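Local coordinates for protein protease VP4 (Blotched snakehead virus, PDB 2GEF) that cleaves peptide bonds as a viral serine protease with a serine/lysine catalytic dyad, probably processing the birnavirus polyprotein of which it is a part, at residues F27-L32 and I49-D54; D72-W77 and V98-D103; A154-L159 and L182-M187. All blocks are in the same frame, centred on the assembly; numbering follows the deposited sequence.

Interaction 1: residues F27-L32 and I49-D54; sequences FTDGAL and IAVRGD
Val51 lays CG2 over one face of the Phe27 ring, offset toward the rim, in a CH-pi contact 4.1 Å from CG2 to the ring centroid. Its other branch, CG1, stands anti to the backbone N (chi1 -163°). There CG1 meets Phe27 CD2 at 3.8 Å and the backbone O of Asp29 at 3.3 Å. Ile49 CG2 approaches the same ring obliquely. The second flat group is the Arg52 guanidinium. The Asp29 carboxylate is stacked on one of its faces, with the planes 5° apart and OD2 over the centre. Asp29 OD2 sits above the guanidinium plane, 4.2 Å from Arg52 NE, so any attraction is probably one of charge alone, without a hydrogen bond. Arg52 NH2 instead bonds to the carbonyls of Ala144 and Leu147, at the C-terminal end of helix 138-146. A water donates to both Asp29 OD2 and Arg52 O, which links the Asp29 side chain to the backbone of Arg52. Thr28 OG1 donates to Asp29 OD1 from above the carboxylate plane.

Further along, Ala31 N bonds to Ala50 O (2.8 Å) and Ala50 N to Ala31 O (2.7 Å). Gly30 CA approaches Ala50 O to 2.9 Å in a CA-H...O contact, and Ile49 CD1 also packs on that CA. Leu32 CD2 rests on Ile49 CB. This is the open end of an antiparallel beta hairpin, made of strands 31-38 and 43-52.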
loop_
_atom_site.group_PDB
_atom_site.type_symbol
_atom_site.label_atom_id
_atom_site.label_comp_id
_atom_site.label_asym_id
_atom_site.label_seq_id
_atom_site.Cartn_x
_atom_site.Cartn_y
_atom_site.Cartn_z
ATOM N N PHE A 27 -9.269 -5.590 11.653
ATOM C CA PHE A 27 -7.901 -6.020 11.531
ATOM C C PHE A 27 -7.175 -5.477 12.758
ATOM O O PHE A 27 -7.220 -4.260 13.107
ATOM C CB PHE A 27 -7.256 -5.388 10.268
ATOM C CG PHE A 27 -7.661 -6.068 9.001
ATOM C CD1 PHE A 27 -8.417 -5.392 8.043
ATOM C CD2 PHE A 27 -7.332 -7.396 8.742
ATOM C CE1 PHE A 27 -8.829 -6.053 6.848
ATOM C CE2 PHE A 27 -7.769 -8.024 7.551
ATOM C CZ PHE A 27 -8.465 -7.320 6.620
ATOM N N THR A 28 -6.450 -6.381 13.373
ATOM C CA THR A 28 -5.578 -6.033 14.440
ATOM C C THR A 28 -4.173 -5.643 13.920
ATOM O O THR A 28 -3.318 -5.190 14.683
ATOM C CB THR A 28 -5.453 -7.228 15.414
ATOM O OG1 THR A 28 -5.034 -8.381 14.686
ATOM C CG2 THR A 28 -6.760 -7.475 16.133
ATOM N N ASP A 29 -3.944 -5.763 12.621
ATOM C CA ASP A 29 -2.651 -5.515 11.985
ATOM C C ASP A 29 -2.758 -5.425 10.474
ATOM O O ASP A 29 -3.635 -5.992 9.943
ATOM C CB ASP A 29 -1.562 -6.619 12.407
ATOM C CG ASP A 29 -2.091 -8.082 12.381
ATOM O OD1 ASP A 29 -2.553 -8.556 13.415
ATOM O OD2 ASP A 29 -2.057 -8.829 11.382
ATOM N N GLY A 30 -1.769 -4.841 9.761
ATOM C CA GLY A 30 -1.856 -4.561 8.342
ATOM C C GLY A 30 -1.175 -3.227 8.079
ATOM O O GLY A 30 -0.935 -2.503 8.984
ATOM N N ALA A 31 -0.777 -2.917 6.837
ATOM C CA ALA A 31 -0.206 -1.614 6.544
ATOM C C ALA A 31 -0.799 -1.146 5.217
ATOM O O ALA A 31 -1.026 -1.978 4.290
ATOM C CB ALA A 31 1.288 -1.646 6.497
ATOM N N LEU A 32 -1.087 0.146 5.153
ATOM C CA LEU A 32 -1.615 0.822 3.956
ATOM C C LEU A 32 -0.544 1.305 3.072
ATOM O O LEU A 32 0.509 1.811 3.526
ATOM C CB LEU A 32 -2.527 2.045 4.335
ATOM C CG LEU A 32 -3.743 1.569 5.151
ATOM C CD1 LEU A 32 -4.242 2.773 6.052
ATOM C CD2 LEU A 32 -5.032 0.940 4.298
ATOM N N ILE A 49 -4.531 -2.410 1.627
ATOM C CA ILE A 49 -3.988 -2.776 2.920
ATOM C C ILE A 49 -3.313 -4.058 2.714
ATOM O O ILE A 49 -3.902 -4.841 2.061
ATOM C CB ILE A 49 -4.989 -2.919 4.070
ATOM C CG1 ILE A 49 -4.162 -2.889 5.377
ATOM C CG2 ILE A 49 -5.994 -4.170 3.915
ATOM C CD1 ILE A 49 -4.932 -2.875 6.567
ATOM N N ALA A 50 -2.023 -4.154 3.063
ATOM C CA ALA A 50 -1.330 -5.458 3.081
ATOM C C ALA A 50 -1.549 -6.037 4.506
ATOM O O ALA A 50 -1.286 -5.306 5.546
ATOM C CB ALA A 50 0.100 -5.257 2.929
ATOM N N VAL A 51 -1.981 -7.301 4.556
ATOM C CA VAL A 51 -2.147 -8.038 5.917
ATOM C C VAL A 51 -1.417 -9.315 5.812
ATOM O O VAL A 51 -1.462 -9.998 4.783
ATOM C CB VAL A 51 -3.668 -8.241 6.296
ATOM C CG1 VAL A 51 -3.807 -8.594 7.888
ATOM C CG2 VAL A 51 -4.335 -6.910 6.124
ATOM N N ARG A 52 -0.685 -9.642 6.846
ATOM C CA ARG A 52 -0.073 -11.019 6.912
ATOM C C ARG A 52 -1.065 -12.186 7.060
ATOM O O ARG A 52 -2.086 -12.112 7.729
ATOM C CB ARG A 52 1.135 -11.067 7.873
ATOM C CG ARG A 52 0.864 -10.611 9.376
ATOM C CD ARG A 52 1.934 -11.108 10.371
ATOM N NE ARG A 52 1.600 -10.777 11.784
ATOM C CZ ARG A 52 1.821 -9.602 12.352
ATOM N NH1 ARG A 52 1.522 -9.500 13.611
ATOM N NH2 ARG A 52 2.245 -8.503 11.674
ATOM N N GLY A 53 -0.728 -13.246 6.349
ATOM C CA GLY A 53 -1.444 -14.572 6.303
ATOM C C GLY A 53 -2.279 -14.504 5.024
ATOM O O GLY A 53 -2.190 -13.553 4.252
ATOM N N ASP A 54 -3.116 -15.507 4.829
ATOM C CA ASP A 54 -3.939 -15.545 3.666
ATOM C C ASP A 54 -5.409 -15.196 3.918
ATOM O O ASP A 54 -6.102 -15.822 4.671
ATOM C CB ASP A 54 -3.600 -16.788 2.770
ATOM C CG ASP A 54 -4.589 -17.916 2.872
ATOM O OD1 ASP A 54 -5.323 -17.894 3.863
ATOM O OD2 ASP A 54 -4.555 -18.879 2.079
HETATM O O HOH W 1 -2.785 -11.180 10.307
#

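Interaction 2: residues D72-W77 and V98-D103; sequences DDHKVW and VKTRTD
Asp72 holds Thr100 and Arg101 through two consecutive backbone N-H groups. Thr100 N donates to Asp72 OD1 at 3.1 Å, on the syn side but out of plane. Arg101 N donates to Asp72 OD2 at 2.7 Å, using the syn lone pair. Asp72 CG sits between its backbone N and carbonyl carbon (chi1 48°), where the carboxylate meets the two amides. Thr70 OG1 also bonds to Asp72 OD1. Asp103 takes one backbone N-H and the His74 ring N-H, both on OD1. Lys75 N reaches Asp103 OD1 at 2.9 Å in a nearly straight bond (172°), and His74 ND1 reaches it at 3.2 Å. The two donors come from opposite faces of the carboxylate plane, while OD1 lies in the plane of the His74 ring. Within 98-103, Thr100 OG1 donates to Thr102 O.

The His-carboxylate pair joins the residue before strand 75-77 to the end of the loop leading into strand 104-109, which runs parallel to it in the larger mixed sheet. The pair is distinct from the serine/lysine active site.

In packing, the peptide between Arg101 and Thr102 covers one face of the His74 ring, with Thr102 N 3.5 Å above its centre. Trp77 NE1, buried 4.1 Å from Asp103 CB, has no hydrogen-bond partner.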
loop_
_atom_site.group_PDB
_atom_site.type_symbol
_atom_site.label_atom_id
_atom_site.label_comp_id
_atom_site.label_asym_id
_atom_site.label_seq_id
_atom_site.Cartn_x
_atom_site.Cartn_y
_atom_site.Cartn_z
ATOM N N ASP A 72 12.322 -13.964 0.266
ATOM C CA ASP A 72 12.487 -15.278 0.850
ATOM C C ASP A 72 11.354 -16.245 0.379
ATOM O O ASP A 72 11.026 -17.142 1.134
ATOM C CB ASP A 72 12.483 -15.185 2.414
ATOM C CG ASP A 72 11.324 -14.354 3.009
ATOM O OD1 ASP A 72 10.543 -13.684 2.280
ATOM O OD2 ASP A 72 11.166 -14.318 4.242
ATOM N N ASP A 73 10.712 -16.050 -0.777
ATOM C CA ASP A 73 9.899 -17.090 -1.376
ATOM C C ASP A 73 8.523 -17.313 -0.803
ATOM O O ASP A 73 7.954 -18.396 -0.973
ATOM C CB ASP A 73 10.594 -18.444 -1.423
ATOM C CG ASP A 73 11.580 -18.558 -2.617
ATOM O OD1 ASP A 73 11.200 -18.118 -3.710
ATOM O OD2 ASP A 73 12.723 -19.078 -2.446
ATOM N N HIS A 74 8.023 -16.311 -0.095
ATOM C CA HIS A 74 6.655 -16.256 0.376
ATOM C C HIS A 74 5.744 -15.712 -0.680
ATOM O O HIS A 74 6.210 -15.135 -1.655
ATOM C CB HIS A 74 6.615 -15.441 1.646
ATOM C CG HIS A 74 7.121 -16.218 2.767
ATOM N ND1 HIS A 74 6.365 -17.173 3.399
ATOM C CD2 HIS A 74 8.367 -16.311 3.290
ATOM C CE1 HIS A 74 7.114 -17.788 4.298
ATOM N NE2 HIS A 74 8.331 -17.285 4.249
ATOM N N LYS A 75 4.453 -15.875 -0.461
ATOM C CA LYS A 75 3.454 -15.238 -1.389
ATOM C C LYS A 75 2.770 -13.992 -0.893
ATOM O O LYS A 75 2.417 -13.827 0.313
ATOM C CB LYS A 75 2.382 -16.291 -1.816
ATOM C CG LYS A 75 3.137 -17.551 -2.230
ATOM C CD LYS A 75 2.323 -18.769 -2.089
ATOM C CE LYS A 75 3.135 -20.045 -2.331
ATOM N NZ LYS A 75 3.028 -20.483 -3.728
ATOM N N VAL A 76 2.611 -13.081 -1.856
ATOM C CA VAL A 76 1.819 -11.947 -1.604
ATOM C C VAL A 76 0.699 -12.160 -2.535
ATOM O O VAL A 76 0.851 -11.779 -3.703
ATOM C CB VAL A 76 2.470 -10.579 -1.979
ATOM C CG1 VAL A 76 1.511 -9.353 -1.480
ATOM C CG2 VAL A 76 3.942 -10.475 -1.458
ATOM N N TRP A 77 -0.413 -12.728 -2.052
ATOM C CA TRP A 77 -1.674 -12.795 -2.803
ATOM C C TRP A 77 -2.259 -11.400 -3.262
ATOM O O TRP A 77 -2.476 -10.528 -2.431
ATOM C CB TRP A 77 -2.731 -13.493 -1.933
ATOM C CG TRP A 77 -2.229 -14.745 -1.357
ATOM C CD1 TRP A 77 -1.919 -15.036 -0.014
ATOM C CD2 TRP A 77 -2.056 -15.926 -2.073
ATOM N NE1 TRP A 77 -1.553 -16.383 0.114
ATOM C CE2 TRP A 77 -1.617 -16.946 -1.139
ATOM C CE3 TRP A 77 -2.239 -16.257 -3.412
ATOM C CZ2 TRP A 77 -1.306 -18.224 -1.536
ATOM C CZ3 TRP A 77 -1.937 -17.599 -3.811
ATOM C CH2 TRP A 77 -1.495 -18.549 -2.879
ATOM N N VAL A 98 12.221 -7.423 -0.633
ATOM C CA VAL A 98 11.683 -7.663 0.675
ATOM C C VAL A 98 11.512 -9.150 1.125
ATOM O O VAL A 98 10.952 -9.998 0.452
ATOM C CB VAL A 98 10.321 -6.852 0.806
ATOM C CG1 VAL A 98 9.277 -7.485 0.009
ATOM C CG2 VAL A 98 9.971 -6.578 2.318
ATOM N N LYS A 99 11.873 -9.374 2.372
ATOM C CA LYS A 99 11.889 -10.692 2.903
ATOM C C LYS A 99 10.889 -10.493 4.067
ATOM O O LYS A 99 10.996 -9.588 4.858
ATOM C CB LYS A 99 13.346 -11.047 3.377
ATOM C CG LYS A 99 14.206 -11.776 2.304
ATOM C CD LYS A 99 15.660 -11.783 2.816
ATOM C CE LYS A 99 16.828 -12.115 1.755
ATOM N NZ LYS A 99 17.245 -11.033 0.796
ATOM N N THR A 100 9.863 -11.274 4.088
ATOM C CA THR A 100 8.776 -11.070 5.005
ATOM C C THR A 100 8.625 -12.190 6.038
ATOM O O THR A 100 7.935 -11.936 6.961
ATOM C CB THR A 100 7.514 -10.952 4.298
ATOM O OG1 THR A 100 7.319 -12.141 3.548
ATOM C CG2 THR A 100 7.507 -9.542 3.363
ATOM N N ARG A 101 9.259 -13.394 5.872
ATOM C CA ARG A 101 8.939 -14.617 6.691
ATOM C C ARG A 101 7.373 -14.977 6.846
ATOM O O ARG A 101 6.939 -15.780 7.674
ATOM C CB ARG A 101 9.703 -14.661 8.049
ATOM C CG ARG A 101 10.203 -13.312 8.632
ATOM C CD ARG A 101 10.908 -13.371 10.019
ATOM N NE ARG A 101 10.543 -12.098 10.706
ATOM C CZ ARG A 101 9.283 -11.793 11.044
ATOM N NH1 ARG A 101 8.326 -12.686 10.776
ATOM N NH2 ARG A 101 8.967 -10.617 11.557
ATOM N N THR A 102 6.536 -14.479 5.939
ATOM C CA THR A 102 5.129 -14.819 5.972
ATOM C C THR A 102 4.512 -14.533 4.586
ATOM O O THR A 102 4.966 -13.660 3.820
ATOM C CB THR A 102 4.410 -14.016 7.118
ATOM O OG1 THR A 102 3.001 -14.303 7.069
ATOM C CG2 THR A 102 4.624 -12.381 6.938
ATOM N N ASP A 103 3.456 -15.259 4.271
ATOM C CA ASP A 103 2.593 -14.824 3.155
ATOM C C ASP A 103 1.831 -13.566 3.494
ATOM O O ASP A 103 1.549 -13.295 4.644
ATOM C CB ASP A 103 1.584 -15.950 2.763
ATOM C CG ASP A 103 2.301 -17.233 2.268
ATOM O OD1 ASP A 103 3.463 -17.220 1.938
ATOM O OD2 ASP A 103 1.693 -18.314 2.221
#

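Interaction 3: residues A154-L159 and L182-M187; sequences AYTGCL and LPLVGM
Ala154 to Thr156 and Leu184 to Gly186 form a buried pair of parallel strands, the two inner strands of the four-stranded mixed sheet. Strand 163-165 flanks the pair on one side and strand 195-196 on the other. The connection between the two strands runs through strand 163-165 and helix 170-178. The strand axes approach to 4.7 Å and are turned 39° from each other.

Four backbone hydrogen bonds tie them, alternating between the strands in the parallel pattern. Ala154 N bonds to Pro183 O (2.7 Å), and Val185 N to Ala154 O (2.9 Å). Thr156 N then bonds to Val185 O (3.0 Å), and Met187 N to Thr156 O (3.1 Å). Met187 is present as selenomethionine. Gly186 has a positive phi (142°), and a CB there would collide with Thr156 O. Its CA makes a CA-H...O contact with that oxygen.

Tyr155 and Val185 share one face and lie side by side, pointing the same way. Tyr155 CE1 touches Val185 CG1 at 3.5 Å. The Tyr155 hydroxyl is hydrogen-bonded to His206 ND1, so helix 200-209 lies against this face. Ala154 and Leu184 share the other face. Here Leu184 CD1 meets Thr156 CG2 at 3.9 Å, and it also approaches Ala154 O.

Thr156 sets OG1 anti to its backbone N (chi1 -154°) and leaves CG2 for Leu184. OG1 makes a weak hydrogen bond with NZ of Lys173, the catalytic lysine on helix 170-178. The Thr156 side chain also comes within about 3 Å of that of Ser136, the nucleophile. At the break that follows, Gly157 shares a backbone hydrogen bond with Ser136. This strand pair therefore forms part of the framework around the serine/lysine catalytic dyad.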
loop_
_atom_site.group_PDB
_atom_site.type_symbol
_atom_site.label_atom_id
_atom_site.label_comp_id
_atom_site.label_asym_id
_atom_site.label_seq_id
_atom_site.Cartn_x
_atom_site.Cartn_y
_atom_site.Cartn_z
ATOM N N ALA A 154 -0.277 6.129 5.088
ATOM C CA ALA A 154 -0.064 5.158 3.981
ATOM C C ALA A 154 1.393 5.159 3.607
ATOM O O ALA A 154 2.050 6.195 3.592
ATOM C CB ALA A 154 -0.963 5.554 2.765
ATOM N N TYR A 155 1.920 4.049 3.159
ATOM C CA TYR A 155 3.365 3.954 2.805
ATOM C C TYR A 155 3.657 3.625 1.336
ATOM O O TYR A 155 2.999 2.760 0.680
ATOM C CB TYR A 155 4.108 2.954 3.702
ATOM C CG TYR A 155 4.026 3.350 5.169
ATOM C CD1 TYR A 155 4.973 4.199 5.717
ATOM C CD2 TYR A 155 3.049 2.750 6.060
ATOM C CE1 TYR A 155 4.943 4.598 7.116
ATOM C CE2 TYR A 155 2.959 3.208 7.458
ATOM C CZ TYR A 155 3.904 4.099 7.933
ATOM O OH TYR A 155 3.828 4.628 9.252
ATOM N N THR A 156 4.738 4.243 0.820
ATOM C CA THR A 156 5.176 3.960 -0.576
ATOM C C THR A 156 6.689 3.982 -0.705
ATOM O O THR A 156 7.385 4.869 -0.173
ATOM C CB THR A 156 4.422 4.838 -1.619
ATOM O OG1 THR A 156 4.404 4.169 -2.879
ATOM C CG2 THR A 156 4.956 6.340 -1.740
ATOM N N GLY A 157 7.238 2.942 -1.344
ATOM C CA GLY A 157 8.622 2.909 -1.484
ATOM C C GLY A 157 9.049 1.510 -1.828
ATOM O O GLY A 157 8.546 0.567 -1.237
ATOM N N CYS A 158 9.867 1.381 -2.877
ATOM C CA CYS A 158 10.559 0.104 -3.102
ATOM C C CYS A 158 11.657 -0.094 -2.078
ATOM O O CYS A 158 12.081 0.862 -1.384
ATOM C CB CYS A 158 11.112 -0.033 -4.512
ATOM S SG CYS A 158 9.887 0.171 -5.750
ATOM N N LEU A 159 12.064 -1.353 -1.931
ATOM C CA LEU A 159 13.110 -1.707 -0.984
ATOM C C LEU A 159 14.342 -2.295 -1.658
ATOM O O LEU A 159 14.240 -3.112 -2.565
ATOM C CB LEU A 159 12.615 -2.617 0.165
ATOM C CG LEU A 159 11.806 -1.849 1.245
ATOM C CD1 LEU A 159 11.332 -2.841 2.229
ATOM C CD2 LEU A 159 12.717 -0.843 1.946
ATOM N N LEU A 182 -4.974 10.702 5.986
ATOM C CA LEU A 182 -3.696 10.041 6.276
ATOM C C LEU A 182 -2.568 10.676 5.509
ATOM O O LEU A 182 -2.819 11.041 4.332
ATOM C CB LEU A 182 -3.726 8.576 5.831
ATOM C CG LEU A 182 -4.742 7.672 6.482
ATOM C CD1 LEU A 182 -4.506 6.127 6.210
ATOM C CD2 LEU A 182 -4.743 7.889 8.069
ATOM N N PRO A 183 -1.362 10.810 6.160
ATOM C CA PRO A 183 -0.196 11.069 5.405
ATOM C C PRO A 183 0.313 9.980 4.504
ATOM O O PRO A 183 0.199 8.772 4.791
ATOM C CB PRO A 183 0.856 11.478 6.493
ATOM C CG PRO A 183 0.464 10.584 7.660
ATOM C CD PRO A 183 -1.054 10.788 7.612
ATOM N N LEU A 184 0.838 10.455 3.358
ATOM C CA LEU A 184 1.767 9.670 2.535
ATOM C C LEU A 184 3.214 9.715 3.088
ATOM O O LEU A 184 3.750 10.796 3.285
ATOM C CB LEU A 184 1.699 10.036 1.096
ATOM C CG LEU A 184 2.428 9.024 0.188
ATOM C CD1 LEU A 184 1.859 7.695 0.224
ATOM C CD2 LEU A 184 2.500 9.513 -1.322
ATOM N N VAL A 185 3.757 8.526 3.432
ATOM C CA VAL A 185 5.015 8.427 4.059
ATOM C C VAL A 185 5.904 7.533 3.203
ATOM O O VAL A 185 5.494 6.466 2.664
ATOM C CB VAL A 185 4.893 7.846 5.499
ATOM C CG1 VAL A 185 6.257 7.752 6.168
ATOM C CG2 VAL A 185 3.996 8.734 6.347
ATOM N N GLY A 186 7.103 7.978 3.002
ATOM C CA GLY A 186 8.024 7.137 2.225
ATOM C C GLY A 186 8.932 7.927 1.302
ATOM O O GLY A 186 9.575 8.861 1.788
HETATM N N MSE A 187 9.113 7.478 0.037
HETATM C CA MSE A 187 10.012 8.237 -0.820
HETATM C C MSE A 187 9.469 8.180 -2.244
HETATM O O MSE A 187 9.174 7.068 -2.752
HETATM C CB MSE A 187 11.450 7.657 -0.880
HETATM C CG MSE A 187 12.334 7.760 0.263
HETATM SE SE MSE A 187 14.085 7.117 -0.319
HETATM C CE MSE A 187 14.692 8.889 -0.980
#

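Interactions 1 and 3 are buried; interaction 2 lies at the surface. Interactions 1 and 2 reach the same mixed sheet, and Gly53 N probably hydrogen-bonds to Asp103 O where they meet. Interaction 3 belongs to the other sheet, but Leu32 O and Tyr155 N probably join the two at 2.7 Å, with Leu32 also packing on Leu182. The chemistry follows the place. Interaction 3 rests on parallel backbone bonds and apolar side chains. Interaction 1 pairs antiparallel strands and adds a charge stack at its partly exposed end. Interaction 2 relies on carboxylates holding backbone amides and a histidine. Of the three, interaction 3 comes closest to the catalytic residues.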